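Long-range contacts in putative amidohydrolase/peptidase (Burkholderia cenocepacia, PDB 4WJB), which probably hydrolyses carbon-nitrogen bonds other than peptide bonds, as a zinc-dependent enzyme of the peptidase M20 family: residues A89-S95 with P195-E201; A153-S157 with V191-V196; G218-A222 with I348-R352; F343-C347 with P381-I385. All coordinates share one frame; numbering follows the deposited sequence.

Contact 1: residues A89-S95 with P195-E201. With EDO (1,2-ethanediol), chain J; EDO (1,2-ethanediol), chain K; SO4 (sulfate ion), chain F.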
loop_
_atom_site.group_PDB
_atom_site.type_symbol
_atom_site.label_atom_id
_atom_site.label_comp_id
_atom_site.label_asym_id
_atom_site.label_seq_id
_atom_site.Cartn_x
_atom_site.Cartn_y
_atom_site.Cartn_z
ATOM N N ALA A 89 39.466 -9.412 -36.403
ATOM C CA ALA A 89 38.357 -9.051 -35.529
ATOM C C ALA A 89 38.847 -8.099 -34.444
ATOM O O ALA A 89 39.882 -8.339 -33.819
ATOM C CB ALA A 89 37.727 -10.296 -34.909
ATOM N N PRO A 90 38.116 -6.999 -34.232
ATOM C CA PRO A 90 38.580 -5.967 -33.306
ATOM C C PRO A 90 38.334 -6.304 -31.844
ATOM O O PRO A 90 37.465 -7.121 -31.513
ATOM C CB PRO A 90 37.749 -4.750 -33.711
ATOM C CG PRO A 90 36.460 -5.352 -34.167
ATOM C CD PRO A 90 36.869 -6.605 -34.908
ATOM N N VAL A 91 39.115 -5.673 -30.976
ATOM C CA VAL A 91 38.760 -5.569 -29.574
ATOM C C VAL A 91 37.997 -4.262 -29.416
ATOM O O VAL A 91 38.447 -3.220 -29.893
ATOM C CB VAL A 91 39.992 -5.597 -28.651
ATOM C CG1 VAL A 91 39.575 -5.330 -27.199
ATOM C CG2 VAL A 91 40.693 -6.942 -28.765
ATOM N N MET A 92 36.837 -4.321 -28.771
ATOM C CA MET A 92 35.966 -3.155 -28.657
ATOM C C MET A 92 35.810 -2.749 -27.197
ATOM O O MET A 92 35.756 -3.597 -26.314
ATOM C CB MET A 92 34.591 -3.439 -29.280
ATOM C CG MET A 92 33.589 -2.278 -29.174
ATOM S SD MET A 92 32.091 -2.490 -30.178
ATOM C CE MET A 92 31.459 -4.044 -29.536
ATOM N N THR A 93 35.762 -1.447 -26.948
ATOM C CA THR A 93 35.495 -0.952 -25.610
ATOM C C THR A 93 34.735 0.356 -25.704
ATOM O O THR A 93 34.857 1.085 -26.679
ATOM C CB THR A 93 36.790 -0.760 -24.788
ATOM O OG1 THR A 93 36.455 -0.461 -23.428
ATOM C CG2 THR A 93 37.650 0.360 -25.360
ATOM N N GLY A 94 33.922 0.646 -24.698
ATOM C CA GLY A 94 33.173 1.881 -24.712
ATOM C C GLY A 94 31.886 1.753 -23.936
ATOM O O GLY A 94 31.663 0.770 -23.225
ATOM N N SER A 95 31.027 2.748 -24.093
ATOM C CA SER A 95 29.836 2.848 -23.272
ATOM C C SER A 95 28.904 3.857 -23.922
ATOM O O SER A 95 28.890 3.994 -25.146
ATOM C CB SER A 95 30.213 3.254 -21.843
ATOM O OG SER A 95 29.121 3.143 -20.950
ATOM N N PRO A 195 32.254 -10.113 -36.907
ATOM C CA PRO A 195 33.007 -10.724 -35.802
ATOM C C PRO A 195 33.704 -9.704 -34.899
ATOM O O PRO A 195 34.383 -8.796 -35.392
ATOM C CB PRO A 195 34.048 -11.589 -36.522
ATOM C CG PRO A 195 33.451 -11.869 -37.863
ATOM C CD PRO A 195 32.667 -10.645 -38.219
ATOM N N VAL A 196 33.530 -9.860 -33.590
ATOM C CA VAL A 196 34.250 -9.058 -32.603
ATOM C C VAL A 196 35.080 -9.988 -31.724
ATOM O O VAL A 196 34.555 -10.959 -31.182
ATOM C CB VAL A 196 33.286 -8.221 -31.732
ATOM C CG1 VAL A 196 34.019 -7.570 -30.567
ATOM C CG2 VAL A 196 32.590 -7.172 -32.572
ATOM N N HIS A 197 36.377 -9.712 -31.599
ATOM C CA HIS A 197 37.266 -10.603 -30.859
ATOM C C HIS A 197 36.917 -10.630 -29.375
ATOM O O HIS A 197 36.802 -11.697 -28.771
ATOM C CB HIS A 197 38.731 -10.189 -31.041
ATOM C CG HIS A 197 39.694 -11.055 -30.291
ATOM N ND1 HIS A 197 39.938 -12.368 -30.633
ATOM C CD2 HIS A 197 40.452 -10.804 -29.198
ATOM C CE1 HIS A 197 40.817 -12.884 -29.792
ATOM N NE2 HIS A 197 41.145 -11.956 -28.910
ATOM N N ALA A 198 36.754 -9.448 -28.792
ATOM C CA ALA A 198 36.369 -9.319 -27.396
ATOM C C ALA A 198 35.831 -7.921 -27.156
ATOM O O ALA A 198 36.137 -6.990 -27.911
ATOM C CB ALA A 198 37.548 -9.607 -26.471
ATOM N N ALA A 199 35.020 -7.777 -26.113
ATOM C CA ALA A 199 34.480 -6.477 -25.751
ATOM C C ALA A 199 34.618 -6.245 -24.255
ATOM O O ALA A 199 34.452 -7.163 -23.457
ATOM C CB ALA A 199 33.026 -6.359 -26.179
ATOM N N TYR A 200 34.932 -5.010 -23.888
ATOM C CA TYR A 200 35.050 -4.623 -22.489
ATOM C C TYR A 200 34.350 -3.302 -22.246
ATOM O O TYR A 200 34.543 -2.365 -23.007
ATOM C CB TYR A 200 36.517 -4.500 -22.086
ATOM C CG TYR A 200 37.287 -5.790 -22.153
ATOM C CD1 TYR A 200 37.242 -6.697 -21.106
ATOM C CD2 TYR A 200 38.069 -6.097 -23.260
ATOM C CE1 TYR A 200 37.950 -7.883 -21.158
ATOM C CE2 TYR A 200 38.784 -7.280 -23.319
ATOM C CZ TYR A 200 38.722 -8.165 -22.272
ATOM O OH TYR A 200 39.426 -9.341 -22.333
ATOM N N GLU A 201 33.549 -3.220 -21.186
ATOM C CA GLU A 201 32.945 -1.947 -20.801
ATOM C C GLU A 201 33.342 -1.567 -19.377
ATOM O O GLU A 201 33.130 -2.323 -18.429
ATOM C CB GLU A 201 31.413 -1.989 -20.925
ATOM C CG GLU A 201 30.750 -0.673 -20.513
ATOM C CD GLU A 201 29.282 -0.578 -20.905
ATOM O OE1 GLU A 201 28.646 0.449 -20.580
ATOM O OE2 GLU A 201 28.765 -1.518 -21.538
HETATM C C1 EDO J . 31.616 -2.842 -24.556
HETATM O O1 EDO J . 31.849 -2.296 -25.855
HETATM C C2 EDO J . 30.125 -2.749 -24.260
HETATM O O2 EDO J . 29.731 -1.375 -24.282
HETATM C C1 EDO K . 39.612 -13.418 -25.274
HETATM O O1 EDO K . 38.465 -14.149 -25.715
HETATM C C2 EDO K . 39.169 -12.341 -24.292
HETATM O O2 EDO K . 40.120 -11.271 -24.315
HETATM S S SO4 F . 41.030 -13.264 -36.421
HETATM O O1 SO4 F . 40.388 -14.201 -35.504
HETATM O O2 SO4 F . 40.014 -12.426 -37.048
HETATM O O3 SO4 F . 41.980 -12.430 -35.699
HETATM O O4 SO4 F . 41.775 -13.989 -37.450
#
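Met92 and Tyr200 sit in two neighbouring parallel strands, and the main chain does most of the joining. Met92 N bonds to Ala198 O at 2.9 Å, Met92 O takes the N-H of Tyr200, and just ahead of the strands Pro90 O receives His197 N along a more bent path (N-H...O 140°). Val91 and Tyr200 share one face of the sheet; Val91 CG2 meets the His197 ring at its edge, near CD2, and Tyr200 OH meets an ethanediol. On the other face Met92 and Ala199 touch methyl to methyl. Thr93 adds a side-chain bond of its own: with OG1 anti to the backbone N (chi1 -172°), the hydroxyl donates to Tyr200 O over 2.7 Å, coming from above the carbonyl plane.

Glu201 is the side chain to follow outward. Its CB lies 3.6 Å from Gly94 O, and CG comes closer to that same oxygen, at 3.2 Å. The chain stays extended, so the carboxylate reaches Ser95, whose OG donates to Glu201 OE1 at 2.8 Å from above the carboxylate plane. The other oxygen, Glu201 OE2, accepts the backbone N-H of Ala373 and also lies 2.9 Å from O2 of a second ethanediol, one probably left from crystallisation.

Ser95 directly precedes the zinc ligand His96, and Glu201 stands two residues ahead of the ligand His203. The buried carboxylate is thus gripped through both oxygens, which ties the strand ends together where they deliver two histidines to the zinc.

Contact 2: residues A153-S157 with V191-V196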
loop_
_atom_site.group_PDB
_atom_site.type_symbol
_atom_site.label_atom_id
_atom_site.label_comp_id
_atom_site.label_asym_id
_atom_site.label_seq_id
_atom_site.Cartn_x
_atom_site.Cartn_y
_atom_site.Cartn_z
ATOM N N ALA A 153 22.727 -0.794 -28.736
ATOM C CA ALA A 153 23.531 -1.981 -28.514
ATOM C C ALA A 153 22.637 -3.199 -28.737
ATOM O O ALA A 153 23.105 -4.260 -29.149
ATOM C CB ALA A 153 24.136 -1.986 -27.117
ATOM N N GLY A 154 21.343 -3.023 -28.481
ATOM C CA GLY A 154 20.362 -4.062 -28.733
ATOM C C GLY A 154 20.278 -4.439 -30.203
ATOM O O GLY A 154 20.343 -5.620 -30.548
ATOM N N VAL A 155 20.128 -3.443 -31.071
ATOM C CA VAL A 155 20.130 -3.691 -32.513
ATOM C C VAL A 155 21.460 -4.318 -32.937
ATOM O O VAL A 155 21.496 -5.252 -33.738
ATOM C CB VAL A 155 19.898 -2.401 -33.323
ATOM C CG1 VAL A 155 19.907 -2.704 -34.821
ATOM C CG2 VAL A 155 18.582 -1.747 -32.923
ATOM N N PHE A 156 22.550 -3.807 -32.376
ATOM C CA PHE A 156 23.887 -4.327 -32.665
ATOM C C PHE A 156 23.974 -5.810 -32.321
ATOM O O PHE A 156 24.675 -6.576 -32.988
ATOM C CB PHE A 156 24.942 -3.531 -31.881
ATOM C CG PHE A 156 26.370 -3.910 -32.200
ATOM C CD1 PHE A 156 26.986 -4.973 -31.551
ATOM C CD2 PHE A 156 27.104 -3.182 -33.128
ATOM C CE1 PHE A 156 28.304 -5.312 -31.837
ATOM C CE2 PHE A 156 28.421 -3.514 -33.415
ATOM C CZ PHE A 156 29.018 -4.582 -32.772
ATOM N N SER A 157 23.230 -6.212 -31.292
ATOM C CA SER A 157 23.387 -7.535 -30.707
ATOM C C SER A 157 22.243 -8.493 -31.027
ATOM O O SER A 157 22.208 -9.608 -30.511
ATOM C CB SER A 157 23.538 -7.408 -29.190
ATOM O OG SER A 157 24.595 -6.516 -28.863
ATOM N N VAL A 191 24.682 -2.055 -38.769
ATOM C CA VAL A 191 24.691 -2.154 -37.318
ATOM C C VAL A 191 24.973 -3.594 -36.901
ATOM O O VAL A 191 24.137 -4.476 -37.090
ATOM C CB VAL A 191 23.346 -1.702 -36.703
ATOM C CG1 VAL A 191 23.455 -1.644 -35.185
ATOM C CG2 VAL A 191 22.929 -0.343 -37.258
ATOM N N GLY A 192 26.153 -3.835 -36.338
ATOM C CA GLY A 192 26.522 -5.180 -35.931
ATOM C C GLY A 192 26.683 -6.121 -37.112
ATOM O O GLY A 192 26.867 -5.682 -38.255
ATOM N N GLY A 193 26.624 -7.418 -36.833
ATOM C CA GLY A 193 26.701 -8.424 -37.877
ATOM C C GLY A 193 28.106 -8.768 -38.347
ATOM O O GLY A 193 28.272 -9.381 -39.401
ATOM N N TYR A 194 29.119 -8.377 -37.579
ATOM C CA TYR A 194 30.503 -8.716 -37.921
ATOM C C TYR A 194 31.228 -9.272 -36.692
ATOM O O TYR A 194 30.856 -8.958 -35.565
ATOM C CB TYR A 194 31.241 -7.492 -38.484
ATOM C CG TYR A 194 31.306 -6.328 -37.527
ATOM C CD1 TYR A 194 32.316 -6.239 -36.578
ATOM C CD2 TYR A 194 30.358 -5.316 -37.576
ATOM C CE1 TYR A 194 32.375 -5.174 -35.692
ATOM C CE2 TYR A 194 30.404 -4.250 -36.694
ATOM C CZ TYR A 194 31.412 -4.187 -35.754
ATOM O OH TYR A 194 31.466 -3.126 -34.886
ATOM N N PRO A 195 32.254 -10.113 -36.907
ATOM C CA PRO A 195 33.007 -10.724 -35.802
ATOM C C PRO A 195 33.704 -9.704 -34.899
ATOM O O PRO A 195 34.383 -8.796 -35.392
ATOM C CB PRO A 195 34.048 -11.589 -36.522
ATOM C CG PRO A 195 33.451 -11.869 -37.863
ATOM C CD PRO A 195 32.667 -10.645 -38.219
ATOM N N VAL A 196 33.530 -9.860 -33.590
ATOM C CA VAL A 196 34.250 -9.058 -32.603
ATOM C C VAL A 196 35.080 -9.988 -31.724
ATOM O O VAL A 196 34.555 -10.959 -31.182
ATOM C CB VAL A 196 33.286 -8.221 -31.732
ATOM C CG1 VAL A 196 34.019 -7.570 -30.567
ATOM C CG2 VAL A 196 32.590 -7.172 -32.572
HETATM O O HOH W 1 26.891 -8.027 -34.047
#
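Phe156 meets Gly192 and Tyr194 where helix 151-157 backs onto the loop leading to strand 198-204. This is the tight part. Gly192 CA sits over one face of the Phe156 ring, 3.8 Å from its centroid, a CH-pi contact. Gly192 has a positive phi and lies so close to the helix that a side chain there would run into Phe156 O. The far edge of the ring is turned to the face of Tyr194 in an offset edge-to-face pair, with planes at 89° and centroids 5.6 Å apart. Tyr194 OH lies near the Phe156 plane, 3.4 Å from CE2, and is hydrogen-bonded to Arg70. Val196 CG2 touches the same edge more distantly.

The outer side is looser. Val155 CG1 and Val191 CG1 meet at 3.7 Å, their side chains crossing at about a right angle on partly exposed ground. No direct hydrogen bond joins the segments; at exposed Gly193 a water donates to Phe156 O and accepts from Gly193 N, 2.9 Å from each atom.

Trp138 adds another edge-to-face partner to Phe156, and Phe78 touches both Phe156 and Tyr194. The four rings form an aromatic cluster that packs a helix and a loop beside the sheet of the zinc-binding domain.

Contact 3: residues G218-A222 with I348-R352; sequences GVVTA and IDTVR
Helix 345-357 lies against the first residues of strand 217-234, an alpha/beta layer in which Val219 points from the strand toward the helix, meeting Ile348 and Arg352. Over the short segments the two axes run antiparallel, at 170°, and approach to 8.1 Å.

Val219 does most of the work, and its two methyls divide the helix between them. CG1, anti to the backbone N (chi1 180°), meets CG2 of Ile348 at 3.7 Å and lies as close to the Ile348 carbonyl oxygen. CG2 turns to the next helical turn, reaching Arg352 CA at 3.9 Å and, farther off, CG1 of Val351.

Ile348 extends the contact along the strand. Its CG1 lies 3.6 Å from Val220 O, and its terminal CD1 comes to 3.5 Å from Thr221 O, so a methylene and a methyl rest on successive main-chain oxygens with no hydrogen bond across the interface. The strand is held from its flanks: in this alpha/beta domain of the M20 family it pairs antiparallel with strand 382-387 and parallel with strand 362-367, Gly218 bonding to Phe386 and Val219 to Met363 and Ile365. Val220 faces away from the helix, onto Met384 and Phe386.

Arg352 crosses Val219 at about a right angle and passes its guanidinium over CG1, with NH2 3.9 Å from that methyl. Two carboxylates fix its rotation. NH1 makes a salt bridge of 3.2 Å to Asp349 OD1, one turn earlier in the helix and in the guanidinium plane, though OD1 is approached from above its carboxylate plane; NH2 pairs with Asp364 on strand 362-367.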
loop_
_atom_site.group_PDB
_atom_site.type_symbol
_atom_site.label_atom_id
_atom_site.label_comp_id
_atom_site.label_asym_id
_atom_site.label_seq_id
_atom_site.Cartn_x
_atom_site.Cartn_y
_atom_site.Cartn_z
ATOM N N GLY A 218 35.945 -3.825 -9.454
ATOM C CA GLY A 218 34.959 -4.884 -9.503
ATOM C C GLY A 218 35.123 -5.728 -10.752
ATOM O O GLY A 218 34.937 -5.242 -11.871
ATOM N N VAL A 219 35.492 -6.991 -10.560
ATOM C CA VAL A 219 35.538 -7.956 -11.651
ATOM C C VAL A 219 34.125 -8.481 -11.900
ATOM O O VAL A 219 33.639 -9.346 -11.168
ATOM C CB VAL A 219 36.480 -9.132 -11.332
ATOM C CG1 VAL A 219 36.508 -10.123 -12.485
ATOM C CG2 VAL A 219 37.880 -8.627 -11.011
ATOM N N VAL A 220 33.460 -7.952 -12.923
ATOM C CA VAL A 220 32.064 -8.298 -13.173
ATOM C C VAL A 220 31.947 -9.675 -13.817
ATOM O O VAL A 220 32.475 -9.914 -14.906
ATOM C CB VAL A 220 31.377 -7.260 -14.066
ATOM C CG1 VAL A 220 29.884 -7.564 -14.180
ATOM C CG2 VAL A 220 31.604 -5.861 -13.514
ATOM N N THR A 221 31.255 -10.578 -13.132
ATOM C CA THR A 221 31.163 -11.963 -13.570
ATOM C C THR A 221 29.898 -12.199 -14.392
ATOM O O THR A 221 29.859 -13.090 -15.244
ATOM C CB THR A 221 31.179 -12.932 -12.371
ATOM O OG1 THR A 221 30.184 -12.532 -11.415
ATOM C CG2 THR A 221 32.540 -12.928 -11.698
ATOM N N ALA A 222 28.880 -11.380 -14.154
ATOM C CA ALA A 222 27.569 -11.588 -14.767
ATOM C C ALA A 222 26.644 -10.403 -14.552
ATOM O O ALA A 222 26.853 -9.597 -13.648
ATOM C CB ALA A 222 26.917 -12.855 -14.208
ATOM N N ILE A 348 36.597 -12.154 -18.192
ATOM C CA ILE A 348 36.577 -12.034 -16.742
ATOM C C ILE A 348 37.964 -12.246 -16.157
ATOM O O ILE A 348 38.446 -11.427 -15.375
ATOM C CB ILE A 348 35.604 -13.047 -16.112
ATOM C CG1 ILE A 348 34.161 -12.714 -16.501
ATOM C CG2 ILE A 348 35.780 -13.085 -14.608
ATOM C CD1 ILE A 348 33.165 -13.803 -16.132
ATOM N N ASP A 349 38.601 -13.349 -16.544
ATOM C CA ASP A 349 39.961 -13.647 -16.101
ATOM C C ASP A 349 40.953 -12.574 -16.536
ATOM O O ASP A 349 41.868 -12.228 -15.791
ATOM C CB ASP A 349 40.413 -15.015 -16.625
ATOM C CG ASP A 349 39.596 -16.155 -16.045
ATOM O OD1 ASP A 349 38.750 -15.892 -15.163
ATOM O OD2 ASP A 349 39.806 -17.313 -16.462
ATOM N N THR A 350 40.771 -12.048 -17.741
ATOM C CA THR A 350 41.655 -10.999 -18.247
ATOM C C THR A 350 41.568 -9.755 -17.367
ATOM O O THR A 350 42.584 -9.150 -17.023
ATOM C CB THR A 350 41.314 -10.633 -19.703
ATOM O OG1 THR A 350 41.536 -11.775 -20.540
ATOM C CG2 THR A 350 42.177 -9.477 -20.187
ATOM N N VAL A 351 40.345 -9.396 -16.988
ATOM C CA VAL A 351 40.113 -8.263 -16.099
ATOM C C VAL A 351 40.747 -8.488 -14.726
ATOM O O VAL A 351 41.471 -7.629 -14.217
ATOM C CB VAL A 351 38.600 -7.992 -15.921
ATOM C CG1 VAL A 351 38.354 -7.029 -14.762
ATOM C CG2 VAL A 351 38.000 -7.457 -17.211
ATOM N N ARG A 352 40.479 -9.649 -14.134
ATOM C CA ARG A 352 41.025 -9.963 -12.818
ATOM C C ARG A 352 42.552 -9.966 -12.850
ATOM O O ARG A 352 43.200 -9.404 -11.969
ATOM C CB ARG A 352 40.507 -11.312 -12.319
ATOM C CG ARG A 352 40.886 -11.603 -10.879
ATOM C CD ARG A 352 40.401 -12.973 -10.423
ATOM N NE ARG A 352 38.947 -13.102 -10.466
ATOM C CZ ARG A 352 38.286 -13.795 -11.387
ATOM N NH1 ARG A 352 38.949 -14.424 -12.349
ATOM N NH2 ARG A 352 36.963 -13.862 -11.346
#

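Contact 4: residues F343-C347 with P381-I385; sequences FAPRC and PTGMI
One carbonyl oxygen, Thr382 O, is surrounded by Phe343, Ala344 and Cys347. The N-H of Ala344 donates to it over 2.9 Å in a nearly straight bond (159°), while Phe343 CB comes within 3.1 Å of the same oxygen and Cys347 CB within 3.6 Å. Ala344 holds the N-cap position of helix 345-357, so the contact is a helix start docked on the sheet of the zinc-binding domain: strand 382-387 runs parallel to strand 198-204, and Gly383 bonds through its backbone to Ala199 and Glu201.

Phe343 is the large side chain here. With CG anti to its own carbonyl carbon (chi1 -73°), the ring slants across the strand and reaches three residues in turn. Thr382 CG2 lies near CE1; Gly383 CA meets the ring obliquely; at the far end Met384 CG sits 3.6 Å from CZ. The sulfur of Met384 adds a Met-aromatic contact, 4.7 Å from the ring centroid and oblique to it, 54° off the normal. Val220 of strand 217-234 touches both Phe343 and Met384, and Met384 in turn comes close to the zinc ligand His203. The hydroxyl of Thr382 is turned to Ala380 O, to which it is hydrogen-bonded, so the methyl is the branch that meets the phenyl ring.

At the helix side the fit depends on glycine. Having no side chain, Gly383 lets the helix come in until Cys347 CB is 3.6 Å from its N. Ala344 CB touches Pro381 CB at 3.9 Å, and Cys347 SG lies 3.4 Å from Pro381 O.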
loop_
_atom_site.group_PDB
_atom_site.type_symbol
_atom_site.label_atom_id
_atom_site.label_comp_id
_atom_site.label_asym_id
_atom_site.label_seq_id
_atom_site.Cartn_x
_atom_site.Cartn_y
_atom_site.Cartn_z
ATOM N N PHE A 343 29.156 -13.265 -18.286
ATOM C CA PHE A 343 30.146 -12.709 -19.201
ATOM C C PHE A 343 31.156 -13.782 -19.553
ATOM O O PHE A 343 31.138 -14.868 -18.976
ATOM C CB PHE A 343 30.807 -11.471 -18.595
ATOM C CG PHE A 343 29.901 -10.272 -18.570
ATOM C CD1 PHE A 343 29.511 -9.665 -19.755
ATOM C CD2 PHE A 343 29.410 -9.771 -17.371
ATOM C CE1 PHE A 343 28.660 -8.569 -19.747
ATOM C CE2 PHE A 343 28.563 -8.673 -17.353
ATOM C CZ PHE A 343 28.185 -8.071 -18.541
ATOM N N ALA A 344 32.009 -13.491 -20.527
ATOM C CA ALA A 344 32.957 -14.473 -21.026
ATOM C C ALA A 344 34.057 -14.751 -20.006
ATOM O O ALA A 344 34.702 -13.824 -19.514
ATOM C CB ALA A 344 33.554 -14.001 -22.343
ATOM N N PRO A 345 34.265 -16.037 -19.677
ATOM C CA PRO A 345 35.312 -16.461 -18.742
ATOM C C PRO A 345 36.682 -15.864 -19.062
ATOM O O PRO A 345 37.367 -15.397 -18.151
ATOM C CB PRO A 345 35.322 -17.983 -18.905
ATOM C CG PRO A 345 33.908 -18.312 -19.259
ATOM C CD PRO A 345 33.449 -17.177 -20.139
ATOM N N ARG A 346 37.064 -15.861 -20.337
ATOM C CA ARG A 346 38.351 -15.310 -20.743
ATOM C C ARG A 346 38.428 -13.803 -20.499
ATOM O O ARG A 346 39.479 -13.282 -20.126
ATOM C CB ARG A 346 38.631 -15.624 -22.219
ATOM C CG ARG A 346 38.929 -17.097 -22.490
ATOM C CD ARG A 346 39.262 -17.350 -23.955
ATOM N NE ARG A 346 40.414 -16.571 -24.403
ATOM C CZ ARG A 346 41.680 -16.953 -24.259
ATOM N NH1 ARG A 346 41.968 -18.109 -23.676
ATOM N NH2 ARG A 346 42.661 -16.177 -24.699
ATOM N N CYS A 347 37.315 -13.104 -20.705
ATOM C CA CYS A 347 37.272 -11.665 -20.457
ATOM C C CYS A 347 37.332 -11.364 -18.967
ATOM O O CYS A 347 38.026 -10.440 -18.537
ATOM C CB CYS A 347 36.014 -11.045 -21.064
ATOM S SG CYS A 347 36.062 -10.946 -22.859
ATOM N N PRO A 381 32.644 -12.195 -27.129
ATOM C CA PRO A 381 33.142 -12.447 -25.773
ATOM C C PRO A 381 33.263 -11.116 -25.050
ATOM O O PRO A 381 34.004 -10.243 -25.502
ATOM C CB PRO A 381 34.515 -13.094 -26.002
ATOM C CG PRO A 381 34.494 -13.567 -27.443
ATOM C CD PRO A 381 33.620 -12.586 -28.164
ATOM N N THR A 382 32.523 -10.950 -23.960
ATOM C CA THR A 382 32.419 -9.642 -23.324
ATOM C C THR A 382 32.712 -9.729 -21.828
ATOM O O THR A 382 32.423 -10.742 -21.185
ATOM C CB THR A 382 31.015 -9.035 -23.565
ATOM O OG1 THR A 382 30.748 -9.012 -24.975
ATOM C CG2 THR A 382 30.918 -7.612 -23.022
ATOM N N GLY A 383 33.317 -8.676 -21.285
ATOM C CA GLY A 383 33.479 -8.529 -19.849
ATOM C C GLY A 383 33.244 -7.091 -19.411
ATOM O O GLY A 383 33.164 -6.180 -20.242
ATOM N N MET A 384 33.128 -6.879 -18.105
ATOM C CA MET A 384 32.962 -5.529 -17.577
ATOM C C MET A 384 33.930 -5.262 -16.427
ATOM O O MET A 384 34.399 -6.184 -15.757
ATOM C CB MET A 384 31.522 -5.292 -17.105
ATOM C CG MET A 384 30.471 -5.286 -18.208
ATOM S SD MET A 384 28.891 -4.580 -17.659
ATOM C CE MET A 384 29.238 -2.822 -17.770
ATOM N N ILE A 385 34.221 -3.984 -16.220
ATOM C CA ILE A 385 35.084 -3.519 -15.146
ATOM C C ILE A 385 34.346 -2.440 -14.361
ATOM O O ILE A 385 33.914 -1.442 -14.944
ATOM C CB ILE A 385 36.408 -2.940 -15.693
ATOM C CG1 ILE A 385 37.120 -3.962 -16.582
ATOM C CG2 ILE A 385 37.309 -2.492 -14.543
ATOM C CD1 ILE A 385 38.167 -3.346 -17.516
#

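In the fold
Strand 198-204 joins contacts 1 and 4: contact 1 pairs it with strand 91-96, and its other flank pairs with the strand of contact 4, where Ala199 N probably bonds to Pro381 O at 2.7 Å. Contact 2 is nested in the loop closed by contact 1, shares Pro195 and Val196 with it, and brings Phe156 CZ to 4.1 Å from Met92 CE. Contacts 3 and 4 use the same helix, 345-357, and their centres lie about 6 Å apart; Tyr200 of contact 1 packs on Thr350 and Val351. Contact 1 reaches nearer the zinc than contact 4: the Ser95 side chain is about 5 Å from the ion, and the Met384 side chain about 8 Å from the zinc ion.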